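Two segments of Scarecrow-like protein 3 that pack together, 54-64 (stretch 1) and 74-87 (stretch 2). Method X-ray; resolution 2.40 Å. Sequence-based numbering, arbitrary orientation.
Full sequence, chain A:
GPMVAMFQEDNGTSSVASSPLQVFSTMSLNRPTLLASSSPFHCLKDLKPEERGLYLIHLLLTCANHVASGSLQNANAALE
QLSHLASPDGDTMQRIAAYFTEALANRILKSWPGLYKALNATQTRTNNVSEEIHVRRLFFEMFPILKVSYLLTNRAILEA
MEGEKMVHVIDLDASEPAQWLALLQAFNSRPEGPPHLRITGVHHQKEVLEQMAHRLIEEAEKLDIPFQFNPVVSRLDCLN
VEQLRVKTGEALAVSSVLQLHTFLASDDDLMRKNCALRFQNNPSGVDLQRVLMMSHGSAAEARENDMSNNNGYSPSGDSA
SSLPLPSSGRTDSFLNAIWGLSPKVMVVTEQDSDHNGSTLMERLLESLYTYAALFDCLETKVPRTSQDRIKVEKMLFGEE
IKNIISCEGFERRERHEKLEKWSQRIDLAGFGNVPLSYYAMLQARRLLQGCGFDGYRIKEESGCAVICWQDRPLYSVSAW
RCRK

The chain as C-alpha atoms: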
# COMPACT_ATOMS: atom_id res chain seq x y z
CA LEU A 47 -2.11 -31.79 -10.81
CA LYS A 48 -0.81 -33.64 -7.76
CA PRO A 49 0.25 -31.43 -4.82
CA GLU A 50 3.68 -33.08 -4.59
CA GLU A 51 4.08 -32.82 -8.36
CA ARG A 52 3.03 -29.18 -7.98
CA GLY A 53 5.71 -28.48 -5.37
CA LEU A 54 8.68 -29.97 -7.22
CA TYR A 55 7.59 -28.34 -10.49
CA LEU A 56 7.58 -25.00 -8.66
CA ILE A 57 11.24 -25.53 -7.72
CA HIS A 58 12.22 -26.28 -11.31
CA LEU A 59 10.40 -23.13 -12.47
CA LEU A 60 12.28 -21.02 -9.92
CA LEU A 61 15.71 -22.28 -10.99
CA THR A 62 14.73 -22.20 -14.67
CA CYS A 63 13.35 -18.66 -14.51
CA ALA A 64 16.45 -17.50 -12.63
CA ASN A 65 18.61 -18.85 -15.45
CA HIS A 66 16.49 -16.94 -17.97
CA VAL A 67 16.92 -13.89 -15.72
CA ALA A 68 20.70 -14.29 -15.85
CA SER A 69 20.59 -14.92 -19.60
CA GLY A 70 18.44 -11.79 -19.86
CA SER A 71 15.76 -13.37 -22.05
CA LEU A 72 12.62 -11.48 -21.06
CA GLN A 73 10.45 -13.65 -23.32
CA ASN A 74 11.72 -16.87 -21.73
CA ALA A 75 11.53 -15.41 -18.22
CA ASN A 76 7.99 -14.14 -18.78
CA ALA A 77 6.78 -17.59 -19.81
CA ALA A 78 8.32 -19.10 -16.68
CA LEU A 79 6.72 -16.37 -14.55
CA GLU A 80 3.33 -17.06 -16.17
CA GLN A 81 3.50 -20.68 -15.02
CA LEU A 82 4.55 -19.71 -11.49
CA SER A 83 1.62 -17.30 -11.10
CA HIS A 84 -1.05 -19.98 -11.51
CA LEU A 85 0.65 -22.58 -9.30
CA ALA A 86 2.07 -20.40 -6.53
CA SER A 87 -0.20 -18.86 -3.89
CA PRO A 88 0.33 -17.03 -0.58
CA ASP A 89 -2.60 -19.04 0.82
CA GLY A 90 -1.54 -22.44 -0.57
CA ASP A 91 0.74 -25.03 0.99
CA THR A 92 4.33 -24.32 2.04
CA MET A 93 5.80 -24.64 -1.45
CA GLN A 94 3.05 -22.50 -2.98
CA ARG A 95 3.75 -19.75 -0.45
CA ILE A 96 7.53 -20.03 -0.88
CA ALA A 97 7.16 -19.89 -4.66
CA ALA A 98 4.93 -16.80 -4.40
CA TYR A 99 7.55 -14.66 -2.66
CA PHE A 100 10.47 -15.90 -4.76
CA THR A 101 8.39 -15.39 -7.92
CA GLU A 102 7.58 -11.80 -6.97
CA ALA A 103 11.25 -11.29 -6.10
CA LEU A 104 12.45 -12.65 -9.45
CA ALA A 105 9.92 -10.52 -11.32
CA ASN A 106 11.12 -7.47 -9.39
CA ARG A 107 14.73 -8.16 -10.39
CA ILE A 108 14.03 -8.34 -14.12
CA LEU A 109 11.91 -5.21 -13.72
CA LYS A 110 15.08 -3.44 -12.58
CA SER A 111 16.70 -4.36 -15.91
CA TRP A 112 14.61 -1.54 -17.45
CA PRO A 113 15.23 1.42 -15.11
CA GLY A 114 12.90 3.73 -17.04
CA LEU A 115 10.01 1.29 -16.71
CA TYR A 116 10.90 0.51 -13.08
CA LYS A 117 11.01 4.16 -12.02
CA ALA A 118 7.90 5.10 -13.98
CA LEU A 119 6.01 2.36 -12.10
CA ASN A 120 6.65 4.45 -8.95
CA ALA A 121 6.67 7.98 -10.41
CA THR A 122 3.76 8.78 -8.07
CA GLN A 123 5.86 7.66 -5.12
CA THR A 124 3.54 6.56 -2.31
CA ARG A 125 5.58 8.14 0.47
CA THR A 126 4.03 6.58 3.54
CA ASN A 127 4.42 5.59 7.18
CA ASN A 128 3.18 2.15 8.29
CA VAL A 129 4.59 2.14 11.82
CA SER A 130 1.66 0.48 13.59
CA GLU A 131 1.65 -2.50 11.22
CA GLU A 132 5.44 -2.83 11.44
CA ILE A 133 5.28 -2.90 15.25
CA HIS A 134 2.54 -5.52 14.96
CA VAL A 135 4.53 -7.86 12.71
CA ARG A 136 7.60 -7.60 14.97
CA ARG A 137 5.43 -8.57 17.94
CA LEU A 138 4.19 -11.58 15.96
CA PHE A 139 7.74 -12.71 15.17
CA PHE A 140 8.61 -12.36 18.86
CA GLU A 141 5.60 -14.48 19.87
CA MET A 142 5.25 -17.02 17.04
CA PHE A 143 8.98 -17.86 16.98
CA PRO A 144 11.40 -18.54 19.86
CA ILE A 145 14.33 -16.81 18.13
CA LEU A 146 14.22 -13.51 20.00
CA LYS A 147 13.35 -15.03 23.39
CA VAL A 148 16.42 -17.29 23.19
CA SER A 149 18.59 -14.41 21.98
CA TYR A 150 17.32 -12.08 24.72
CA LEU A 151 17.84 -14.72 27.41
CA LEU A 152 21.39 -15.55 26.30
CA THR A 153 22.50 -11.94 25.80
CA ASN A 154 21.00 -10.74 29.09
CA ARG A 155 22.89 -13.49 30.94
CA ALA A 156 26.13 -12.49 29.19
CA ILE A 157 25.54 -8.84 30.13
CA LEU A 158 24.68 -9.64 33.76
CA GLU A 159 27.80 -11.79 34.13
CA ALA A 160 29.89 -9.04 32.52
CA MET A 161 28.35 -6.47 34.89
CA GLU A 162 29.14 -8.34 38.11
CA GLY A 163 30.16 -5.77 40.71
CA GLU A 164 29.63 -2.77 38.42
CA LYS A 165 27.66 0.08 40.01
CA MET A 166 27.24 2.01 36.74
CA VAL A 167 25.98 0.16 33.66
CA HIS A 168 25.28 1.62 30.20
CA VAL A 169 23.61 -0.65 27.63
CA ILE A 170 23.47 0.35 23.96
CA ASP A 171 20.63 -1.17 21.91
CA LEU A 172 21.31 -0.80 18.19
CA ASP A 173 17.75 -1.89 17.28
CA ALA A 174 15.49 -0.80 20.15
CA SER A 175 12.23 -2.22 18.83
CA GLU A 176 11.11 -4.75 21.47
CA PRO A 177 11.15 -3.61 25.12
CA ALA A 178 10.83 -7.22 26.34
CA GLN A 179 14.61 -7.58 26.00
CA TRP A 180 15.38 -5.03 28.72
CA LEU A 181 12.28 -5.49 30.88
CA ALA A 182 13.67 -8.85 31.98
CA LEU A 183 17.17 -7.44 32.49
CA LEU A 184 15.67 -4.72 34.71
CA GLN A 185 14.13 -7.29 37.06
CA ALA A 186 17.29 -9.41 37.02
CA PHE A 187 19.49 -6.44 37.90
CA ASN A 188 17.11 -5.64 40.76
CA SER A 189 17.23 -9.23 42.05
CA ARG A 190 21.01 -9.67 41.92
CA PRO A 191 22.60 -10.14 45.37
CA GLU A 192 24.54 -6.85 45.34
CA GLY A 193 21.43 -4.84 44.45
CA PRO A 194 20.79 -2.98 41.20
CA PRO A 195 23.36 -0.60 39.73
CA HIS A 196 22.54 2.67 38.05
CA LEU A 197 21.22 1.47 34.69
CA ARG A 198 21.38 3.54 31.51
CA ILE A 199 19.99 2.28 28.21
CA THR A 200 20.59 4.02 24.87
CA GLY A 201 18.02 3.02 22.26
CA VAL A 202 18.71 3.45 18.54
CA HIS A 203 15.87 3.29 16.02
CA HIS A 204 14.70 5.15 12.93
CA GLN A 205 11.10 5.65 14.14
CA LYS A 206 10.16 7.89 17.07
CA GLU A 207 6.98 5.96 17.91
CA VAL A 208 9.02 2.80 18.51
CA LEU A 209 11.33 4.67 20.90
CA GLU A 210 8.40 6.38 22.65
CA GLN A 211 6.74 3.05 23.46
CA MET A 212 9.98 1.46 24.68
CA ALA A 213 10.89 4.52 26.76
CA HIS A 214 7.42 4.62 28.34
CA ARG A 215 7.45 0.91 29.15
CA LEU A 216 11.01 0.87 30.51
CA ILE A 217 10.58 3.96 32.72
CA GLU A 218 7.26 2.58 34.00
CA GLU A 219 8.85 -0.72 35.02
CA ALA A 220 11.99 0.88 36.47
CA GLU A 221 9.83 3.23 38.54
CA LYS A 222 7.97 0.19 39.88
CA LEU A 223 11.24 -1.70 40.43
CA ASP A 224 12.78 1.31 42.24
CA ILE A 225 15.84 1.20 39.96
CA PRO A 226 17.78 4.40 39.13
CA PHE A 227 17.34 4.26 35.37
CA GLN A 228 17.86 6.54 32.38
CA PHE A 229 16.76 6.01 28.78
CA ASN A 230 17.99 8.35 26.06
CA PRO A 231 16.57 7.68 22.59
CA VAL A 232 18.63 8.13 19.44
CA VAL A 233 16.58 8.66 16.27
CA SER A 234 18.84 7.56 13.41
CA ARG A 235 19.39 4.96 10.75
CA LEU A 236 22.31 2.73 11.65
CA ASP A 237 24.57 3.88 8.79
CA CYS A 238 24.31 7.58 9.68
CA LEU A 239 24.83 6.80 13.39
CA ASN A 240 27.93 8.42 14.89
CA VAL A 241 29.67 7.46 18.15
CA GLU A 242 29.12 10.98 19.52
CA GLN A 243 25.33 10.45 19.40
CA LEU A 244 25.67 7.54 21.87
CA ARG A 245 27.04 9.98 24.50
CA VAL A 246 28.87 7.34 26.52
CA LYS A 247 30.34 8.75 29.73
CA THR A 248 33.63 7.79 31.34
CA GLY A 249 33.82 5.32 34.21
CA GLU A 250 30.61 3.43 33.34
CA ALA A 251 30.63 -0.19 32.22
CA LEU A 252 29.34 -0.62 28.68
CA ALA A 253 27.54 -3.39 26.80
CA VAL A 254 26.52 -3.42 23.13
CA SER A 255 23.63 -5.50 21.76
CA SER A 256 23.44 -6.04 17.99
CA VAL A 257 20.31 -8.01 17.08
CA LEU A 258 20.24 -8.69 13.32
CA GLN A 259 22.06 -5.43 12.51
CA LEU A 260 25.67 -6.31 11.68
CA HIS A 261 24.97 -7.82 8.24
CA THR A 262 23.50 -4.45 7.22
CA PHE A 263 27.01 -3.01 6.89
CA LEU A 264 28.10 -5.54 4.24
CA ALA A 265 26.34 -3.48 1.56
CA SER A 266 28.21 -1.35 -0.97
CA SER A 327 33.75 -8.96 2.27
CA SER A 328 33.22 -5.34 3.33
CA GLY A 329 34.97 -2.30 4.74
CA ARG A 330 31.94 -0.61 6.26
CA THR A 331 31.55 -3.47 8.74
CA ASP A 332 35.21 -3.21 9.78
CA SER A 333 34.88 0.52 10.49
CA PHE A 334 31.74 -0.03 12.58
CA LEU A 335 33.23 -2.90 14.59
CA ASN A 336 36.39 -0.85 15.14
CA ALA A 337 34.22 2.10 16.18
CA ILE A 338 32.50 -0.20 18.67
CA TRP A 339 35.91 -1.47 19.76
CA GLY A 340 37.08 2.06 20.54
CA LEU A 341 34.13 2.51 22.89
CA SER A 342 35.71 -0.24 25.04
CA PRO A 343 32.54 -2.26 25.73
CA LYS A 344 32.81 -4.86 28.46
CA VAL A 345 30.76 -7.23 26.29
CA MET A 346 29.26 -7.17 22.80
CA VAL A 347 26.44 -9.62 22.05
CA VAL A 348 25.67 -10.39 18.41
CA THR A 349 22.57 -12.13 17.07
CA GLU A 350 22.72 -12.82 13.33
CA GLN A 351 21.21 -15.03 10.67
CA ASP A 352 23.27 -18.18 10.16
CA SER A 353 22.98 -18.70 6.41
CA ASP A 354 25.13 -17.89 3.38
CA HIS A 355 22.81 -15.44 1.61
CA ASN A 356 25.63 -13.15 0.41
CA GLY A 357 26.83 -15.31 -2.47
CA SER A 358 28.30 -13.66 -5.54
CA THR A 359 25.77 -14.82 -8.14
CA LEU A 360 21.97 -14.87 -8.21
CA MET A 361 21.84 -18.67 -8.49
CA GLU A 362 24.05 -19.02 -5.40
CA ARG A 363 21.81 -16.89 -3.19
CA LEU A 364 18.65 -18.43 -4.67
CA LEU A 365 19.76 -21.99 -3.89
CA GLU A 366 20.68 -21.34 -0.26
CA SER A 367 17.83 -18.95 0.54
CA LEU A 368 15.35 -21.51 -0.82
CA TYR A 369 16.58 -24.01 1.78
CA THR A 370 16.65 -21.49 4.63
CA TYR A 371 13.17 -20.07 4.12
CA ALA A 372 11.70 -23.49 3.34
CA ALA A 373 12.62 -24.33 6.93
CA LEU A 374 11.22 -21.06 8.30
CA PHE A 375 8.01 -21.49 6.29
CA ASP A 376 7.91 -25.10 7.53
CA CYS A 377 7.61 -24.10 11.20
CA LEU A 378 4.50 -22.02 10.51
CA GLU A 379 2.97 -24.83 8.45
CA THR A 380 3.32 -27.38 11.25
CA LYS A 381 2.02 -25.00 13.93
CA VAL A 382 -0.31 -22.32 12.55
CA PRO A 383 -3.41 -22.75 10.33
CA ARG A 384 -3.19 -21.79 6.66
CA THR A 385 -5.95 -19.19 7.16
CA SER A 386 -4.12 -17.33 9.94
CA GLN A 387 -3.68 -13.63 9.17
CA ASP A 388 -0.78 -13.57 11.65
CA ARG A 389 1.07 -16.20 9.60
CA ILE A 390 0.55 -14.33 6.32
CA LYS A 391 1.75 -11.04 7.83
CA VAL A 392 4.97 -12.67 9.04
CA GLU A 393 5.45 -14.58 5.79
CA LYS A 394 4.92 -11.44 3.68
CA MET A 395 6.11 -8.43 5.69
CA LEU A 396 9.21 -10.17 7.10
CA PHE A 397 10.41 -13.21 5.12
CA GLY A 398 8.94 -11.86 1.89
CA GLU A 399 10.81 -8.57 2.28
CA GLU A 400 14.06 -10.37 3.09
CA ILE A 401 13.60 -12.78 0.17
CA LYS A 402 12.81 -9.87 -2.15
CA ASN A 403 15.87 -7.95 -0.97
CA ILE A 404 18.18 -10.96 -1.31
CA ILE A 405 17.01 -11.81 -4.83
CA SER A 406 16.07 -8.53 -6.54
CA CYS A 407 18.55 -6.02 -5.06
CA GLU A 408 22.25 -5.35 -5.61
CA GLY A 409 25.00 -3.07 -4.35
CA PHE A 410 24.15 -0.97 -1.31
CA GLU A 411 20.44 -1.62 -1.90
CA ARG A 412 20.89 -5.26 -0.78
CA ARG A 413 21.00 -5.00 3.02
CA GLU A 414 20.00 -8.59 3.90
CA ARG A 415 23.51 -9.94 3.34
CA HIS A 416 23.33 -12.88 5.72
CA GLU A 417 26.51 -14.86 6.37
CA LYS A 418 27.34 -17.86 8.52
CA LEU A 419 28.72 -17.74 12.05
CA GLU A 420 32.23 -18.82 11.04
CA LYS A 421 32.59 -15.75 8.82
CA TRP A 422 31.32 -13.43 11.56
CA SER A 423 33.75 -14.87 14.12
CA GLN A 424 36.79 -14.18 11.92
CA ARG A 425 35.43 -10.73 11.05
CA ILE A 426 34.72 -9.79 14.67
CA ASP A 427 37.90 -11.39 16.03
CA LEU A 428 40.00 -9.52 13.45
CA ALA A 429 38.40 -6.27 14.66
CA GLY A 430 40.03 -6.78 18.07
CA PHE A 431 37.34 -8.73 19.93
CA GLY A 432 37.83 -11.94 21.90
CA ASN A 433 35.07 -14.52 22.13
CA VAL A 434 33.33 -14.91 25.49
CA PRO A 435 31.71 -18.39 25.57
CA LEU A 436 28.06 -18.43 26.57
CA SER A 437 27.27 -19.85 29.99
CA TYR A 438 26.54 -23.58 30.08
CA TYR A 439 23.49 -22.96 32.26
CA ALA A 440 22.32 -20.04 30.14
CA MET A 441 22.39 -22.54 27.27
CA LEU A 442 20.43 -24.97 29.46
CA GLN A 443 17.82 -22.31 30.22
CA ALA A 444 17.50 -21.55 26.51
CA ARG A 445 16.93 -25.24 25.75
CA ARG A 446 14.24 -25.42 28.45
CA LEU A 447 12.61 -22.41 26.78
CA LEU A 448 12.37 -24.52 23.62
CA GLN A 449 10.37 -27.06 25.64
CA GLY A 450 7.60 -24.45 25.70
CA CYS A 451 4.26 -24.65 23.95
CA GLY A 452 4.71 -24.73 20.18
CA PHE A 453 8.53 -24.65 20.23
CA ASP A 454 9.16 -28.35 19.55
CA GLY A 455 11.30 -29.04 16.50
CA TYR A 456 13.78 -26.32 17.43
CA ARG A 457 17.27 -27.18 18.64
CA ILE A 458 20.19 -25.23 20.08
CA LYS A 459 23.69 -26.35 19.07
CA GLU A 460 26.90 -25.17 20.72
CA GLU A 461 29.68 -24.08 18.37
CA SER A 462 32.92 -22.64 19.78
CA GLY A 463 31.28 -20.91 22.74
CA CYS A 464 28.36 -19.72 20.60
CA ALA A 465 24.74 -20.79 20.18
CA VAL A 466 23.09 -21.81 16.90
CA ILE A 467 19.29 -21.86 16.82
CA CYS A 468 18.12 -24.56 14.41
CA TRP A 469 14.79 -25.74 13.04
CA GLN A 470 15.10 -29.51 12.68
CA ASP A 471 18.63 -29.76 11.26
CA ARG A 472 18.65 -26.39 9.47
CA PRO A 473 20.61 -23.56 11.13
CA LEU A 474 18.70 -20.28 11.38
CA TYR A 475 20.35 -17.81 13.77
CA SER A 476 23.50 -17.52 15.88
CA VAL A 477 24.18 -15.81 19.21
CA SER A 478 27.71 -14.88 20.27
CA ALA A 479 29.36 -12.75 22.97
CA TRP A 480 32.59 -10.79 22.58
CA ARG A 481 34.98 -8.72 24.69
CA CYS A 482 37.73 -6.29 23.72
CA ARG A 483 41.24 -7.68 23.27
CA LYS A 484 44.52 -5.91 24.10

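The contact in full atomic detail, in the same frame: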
# COMPACT_ATOMS: atom_id res chain seq x y z
N LEU A 54 7.39 -29.78 -6.56
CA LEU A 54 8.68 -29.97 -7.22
C LEU A 54 8.75 -29.21 -8.54
O LEU A 54 9.81 -28.68 -8.91
CB LEU A 54 8.94 -31.46 -7.45
CG LEU A 54 10.29 -31.94 -6.95
CD1 LEU A 54 10.43 -31.58 -5.49
CD2 LEU A 54 10.45 -33.44 -7.14
N TYR A 55 7.63 -29.13 -9.26
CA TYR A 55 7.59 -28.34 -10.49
C TYR A 55 7.81 -26.86 -10.20
O TYR A 55 8.41 -26.15 -11.02
CB TYR A 55 6.26 -28.56 -11.21
CG TYR A 55 6.19 -27.98 -12.60
CD1 TYR A 55 7.26 -28.10 -13.48
CD2 TYR A 55 5.06 -27.29 -13.03
CE1 TYR A 55 7.20 -27.57 -14.76
CE2 TYR A 55 4.99 -26.75 -14.30
CZ TYR A 55 6.06 -26.89 -15.16
OH TYR A 55 5.99 -26.35 -16.42
N LEU A 56 7.34 -26.38 -9.05
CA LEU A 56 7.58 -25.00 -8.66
C LEU A 56 9.07 -24.73 -8.48
O LEU A 56 9.56 -23.65 -8.84
CB LEU A 56 6.81 -24.67 -7.38
CG LEU A 56 5.31 -24.43 -7.52
CD1 LEU A 56 4.63 -24.46 -6.15
CD2 LEU A 56 5.04 -23.12 -8.22
N ILE A 57 9.80 -25.69 -7.91
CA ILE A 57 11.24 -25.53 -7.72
C ILE A 57 11.94 -25.41 -9.06
O ILE A 57 12.76 -24.51 -9.27
CB ILE A 57 11.80 -26.69 -6.89
CG1 ILE A 57 10.89 -27.02 -5.71
CG2 ILE A 57 13.21 -26.37 -6.40
CD1 ILE A 57 11.37 -28.17 -4.87
N HIS A 58 11.64 -26.33 -9.98
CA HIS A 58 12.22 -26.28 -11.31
C HIS A 58 11.95 -24.93 -11.98
O HIS A 58 12.86 -24.33 -12.57
CB HIS A 58 11.67 -27.43 -12.16
CG HIS A 58 12.24 -27.50 -13.54
ND1 HIS A 58 13.55 -27.85 -13.79
CD2 HIS A 58 11.68 -27.27 -14.75
CE1 HIS A 58 13.78 -27.83 -15.09
NE2 HIS A 58 12.66 -27.48 -15.70
N LEU A 59 10.72 -24.44 -11.89
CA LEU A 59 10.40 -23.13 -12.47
C LEU A 59 11.27 -22.03 -11.87
O LEU A 59 11.75 -21.15 -12.60
CB LEU A 59 8.92 -22.81 -12.26
CG LEU A 59 7.90 -23.15 -13.34
CD1 LEU A 59 6.60 -23.64 -12.73
CD2 LEU A 59 7.64 -21.93 -14.22
N LEU A 60 11.49 -22.07 -10.56
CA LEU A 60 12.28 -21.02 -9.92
C LEU A 60 13.71 -21.02 -10.44
O LEU A 60 14.25 -19.97 -10.82
CB LEU A 60 12.26 -21.20 -8.40
CG LEU A 60 10.93 -20.91 -7.70
CD1 LEU A 60 10.99 -21.25 -6.22
CD2 LEU A 60 10.53 -19.45 -7.90
N LEU A 61 14.35 -22.19 -10.47
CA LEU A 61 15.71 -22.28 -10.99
C LEU A 61 15.75 -21.96 -12.48
O LEU A 61 16.65 -21.26 -12.95
CB LEU A 61 16.30 -23.66 -10.72
CG LEU A 61 16.92 -23.93 -9.35
CD1 LEU A 61 15.85 -24.15 -8.29
CD2 LEU A 61 17.86 -25.12 -9.43
N THR A 62 14.77 -22.46 -13.24
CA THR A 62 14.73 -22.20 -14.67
C THR A 62 14.57 -20.71 -14.95
O THR A 62 15.34 -20.13 -15.71
CB THR A 62 13.59 -22.99 -15.32
OG1 THR A 62 13.57 -24.32 -14.80
CG2 THR A 62 13.77 -23.03 -16.83
N CYS A 63 13.56 -20.09 -14.33
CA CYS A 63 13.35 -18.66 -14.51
C CYS A 63 14.60 -17.86 -14.16
O CYS A 63 14.99 -16.95 -14.89
CB CYS A 63 12.17 -18.19 -13.67
SG CYS A 63 11.91 -16.40 -13.66
N ALA A 64 15.25 -18.21 -13.04
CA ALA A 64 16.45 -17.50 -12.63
C ALA A 64 17.54 -17.58 -13.69
O ALA A 64 18.28 -16.62 -13.91
CB ALA A 64 16.96 -18.05 -11.30
N ASN A 74 11.63 -15.58 -22.42
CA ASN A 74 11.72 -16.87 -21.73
C ASN A 74 11.44 -16.74 -20.24
O ASN A 74 10.86 -17.65 -19.64
CB ASN A 74 13.10 -17.49 -21.96
CG ASN A 74 13.33 -17.88 -23.41
OD1 ASN A 74 13.35 -19.07 -23.74
ND2 ASN A 74 13.49 -16.89 -24.28
N ALA A 75 11.82 -15.61 -19.63
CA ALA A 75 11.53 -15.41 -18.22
C ALA A 75 10.05 -15.15 -17.99
O ALA A 75 9.48 -15.59 -16.99
CB ALA A 75 12.37 -14.26 -17.67
N ASN A 76 9.41 -14.42 -18.92
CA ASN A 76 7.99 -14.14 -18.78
C ASN A 76 7.16 -15.41 -18.83
O ASN A 76 6.19 -15.57 -18.06
CB ASN A 76 7.54 -13.16 -19.87
CG ASN A 76 6.03 -13.04 -19.95
OD1 ASN A 76 5.41 -12.27 -19.22
ND2 ASN A 76 5.43 -13.80 -20.86
N ALA A 77 7.51 -16.33 -19.73
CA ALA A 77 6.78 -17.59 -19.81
C ALA A 77 6.92 -18.40 -18.53
O ALA A 77 5.96 -19.02 -18.06
CB ALA A 77 7.26 -18.40 -21.02
N ALA A 78 8.12 -18.41 -17.95
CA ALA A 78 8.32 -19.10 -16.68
C ALA A 78 7.55 -18.42 -15.55
O ALA A 78 7.00 -19.10 -14.67
CB ALA A 78 9.81 -19.16 -16.34
N LEU A 79 7.48 -17.09 -15.57
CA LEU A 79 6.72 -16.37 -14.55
C LEU A 79 5.22 -16.62 -14.70
O LEU A 79 4.50 -16.67 -13.70
CB LEU A 79 7.03 -14.88 -14.62
CG LEU A 79 8.43 -14.44 -14.19
CD1 LEU A 79 8.60 -12.94 -14.33
CD2 LEU A 79 8.71 -14.89 -12.76
N GLU A 80 4.74 -16.76 -15.94
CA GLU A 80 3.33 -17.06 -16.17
C GLU A 80 2.94 -18.37 -15.52
O GLU A 80 1.87 -18.48 -14.90
CB GLU A 80 3.04 -17.09 -17.67
CG GLU A 80 1.62 -17.51 -18.03
CD GLU A 80 0.68 -16.34 -18.19
OE1 GLU A 80 -0.45 -16.40 -17.65
OE2 GLU A 80 1.06 -15.35 -18.85
N GLN A 81 3.79 -19.40 -15.64
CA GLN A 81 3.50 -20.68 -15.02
C GLN A 81 3.50 -20.57 -13.50
O GLN A 81 2.64 -21.15 -12.83
CB GLN A 81 4.52 -21.73 -15.47
CG GLN A 81 4.60 -21.91 -16.98
CD GLN A 81 4.35 -23.34 -17.40
OE1 GLN A 81 3.41 -23.98 -16.91
NE2 GLN A 81 5.18 -23.85 -18.30
N LEU A 82 4.46 -19.84 -12.94
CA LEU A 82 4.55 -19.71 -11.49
C LEU A 82 3.32 -19.04 -10.91
O LEU A 82 2.87 -19.39 -9.81
CB LEU A 82 5.81 -18.92 -11.11
CG LEU A 82 7.15 -19.65 -11.21
CD1 LEU A 82 8.29 -18.65 -11.37
CD2 LEU A 82 7.37 -20.51 -9.98
N SER A 83 2.75 -18.07 -11.63
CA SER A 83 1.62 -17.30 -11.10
C SER A 83 0.42 -18.19 -10.80
O SER A 83 -0.24 -18.04 -9.77
CB SER A 83 1.24 -16.19 -12.07
OG SER A 83 2.30 -15.27 -12.24
N HIS A 84 0.12 -19.13 -11.70
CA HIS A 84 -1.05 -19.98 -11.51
C HIS A 84 -0.84 -21.05 -10.45
O HIS A 84 -1.80 -21.43 -9.76
CB HIS A 84 -1.46 -20.62 -12.83
CG HIS A 84 -2.40 -19.80 -13.64
ND1 HIS A 84 -3.77 -19.88 -13.51
CD2 HIS A 84 -2.18 -18.86 -14.60
CE1 HIS A 84 -4.35 -19.04 -14.34
NE2 HIS A 84 -3.41 -18.41 -15.02
N LEU A 85 0.39 -21.53 -10.28
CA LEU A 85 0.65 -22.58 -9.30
C LEU A 85 0.91 -22.01 -7.91
O LEU A 85 0.36 -22.51 -6.92
CB LEU A 85 1.83 -23.45 -9.75
CG LEU A 85 1.64 -24.28 -11.02
CD1 LEU A 85 2.75 -25.31 -11.15
CD2 LEU A 85 0.27 -24.94 -11.04
N ALA A 86 1.74 -20.98 -7.82
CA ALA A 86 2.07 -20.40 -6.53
C ALA A 86 0.86 -19.68 -5.94
O ALA A 86 -0.06 -19.27 -6.65
CB ALA A 86 3.24 -19.43 -6.65
N SER A 87 0.87 -19.53 -4.61
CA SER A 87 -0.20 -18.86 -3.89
C SER A 87 0.25 -18.55 -2.47
O SER A 87 0.82 -19.41 -1.80
CB SER A 87 -1.46 -19.72 -3.86
OG SER A 87 -2.41 -19.17 -2.96

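How do the two helices come together at the start of stretch 2? They run nearly antiparallel, with 160° between their N-to-C directions and a closest axial approach of 9.0 Å, so the beginning of stretch 2 lies beside the end of stretch 1. The backbones draw close here: the CA atoms of Ala 75 and Cys 63 are 5.3 Å apart. Ala 75 contributes mainly its backbone, its O lying 4.2 Å from SG of Cys 63.

What fills the space one turn further on? Ala 78 points toward stretch 1, and its CB meets CB of Cys 63 at 3.7 Å. Leu 59 packs against the same residue, but its tightest approach is to the backbone: CD2 of Leu 59 is only 2.9 Å from O of Ala 78, very close for a carbon and an oxygen. The chi angles of Leu 59, -94° and 142°, both lie between the usual wells, so this crowded side chain is also strained in its modelled conformation. Leu 79 starts away from the partner helix, yet the end of its side chain comes nearer, placing CD2 3.7 Å from SG of Cys 63.

Does the polar edge of the contact hold the helices together by hydrogen bonding? No hydrogen bond crosses between the stretches. NE2 of Gln 81 comes within 3.2 Å of OH of Tyr 55, but the angle is poor, and OE1 of Gln 81 sits at the edge of the tyrosine ring, near its plane. The aliphatic part of Gln 81 packs more plainly, with its CB 3.4 Å from CD2 of Leu 59.

Where is the leucine cluster centred? Leu 82 has the largest area covered by the other stretch, 82 Å². Its CA-to-CB bond points sideways, but the end of the side chain comes nearer, and CD2 of Leu 82 touches three leucines: it is 3.6 Å from CB of Leu 59 and 3.9 Å from CD2 of both Leu 56 and Leu 60. Ser 83 points away, its OG bonded to O of Leu 79 in its own helix.

How does the contact close as the helix ends? Leu 85 points toward stretch 1 and reaches two residues closely, with CB 3.6 Å from CD2 of Leu 56 and CD1 3.6 Å from CD2 of Tyr 55. Ala 86, the first residue to leave helical phi/psi, still lies against Leu 56, with CB of Ala 86 4.4 Å from CD2 of Leu 56.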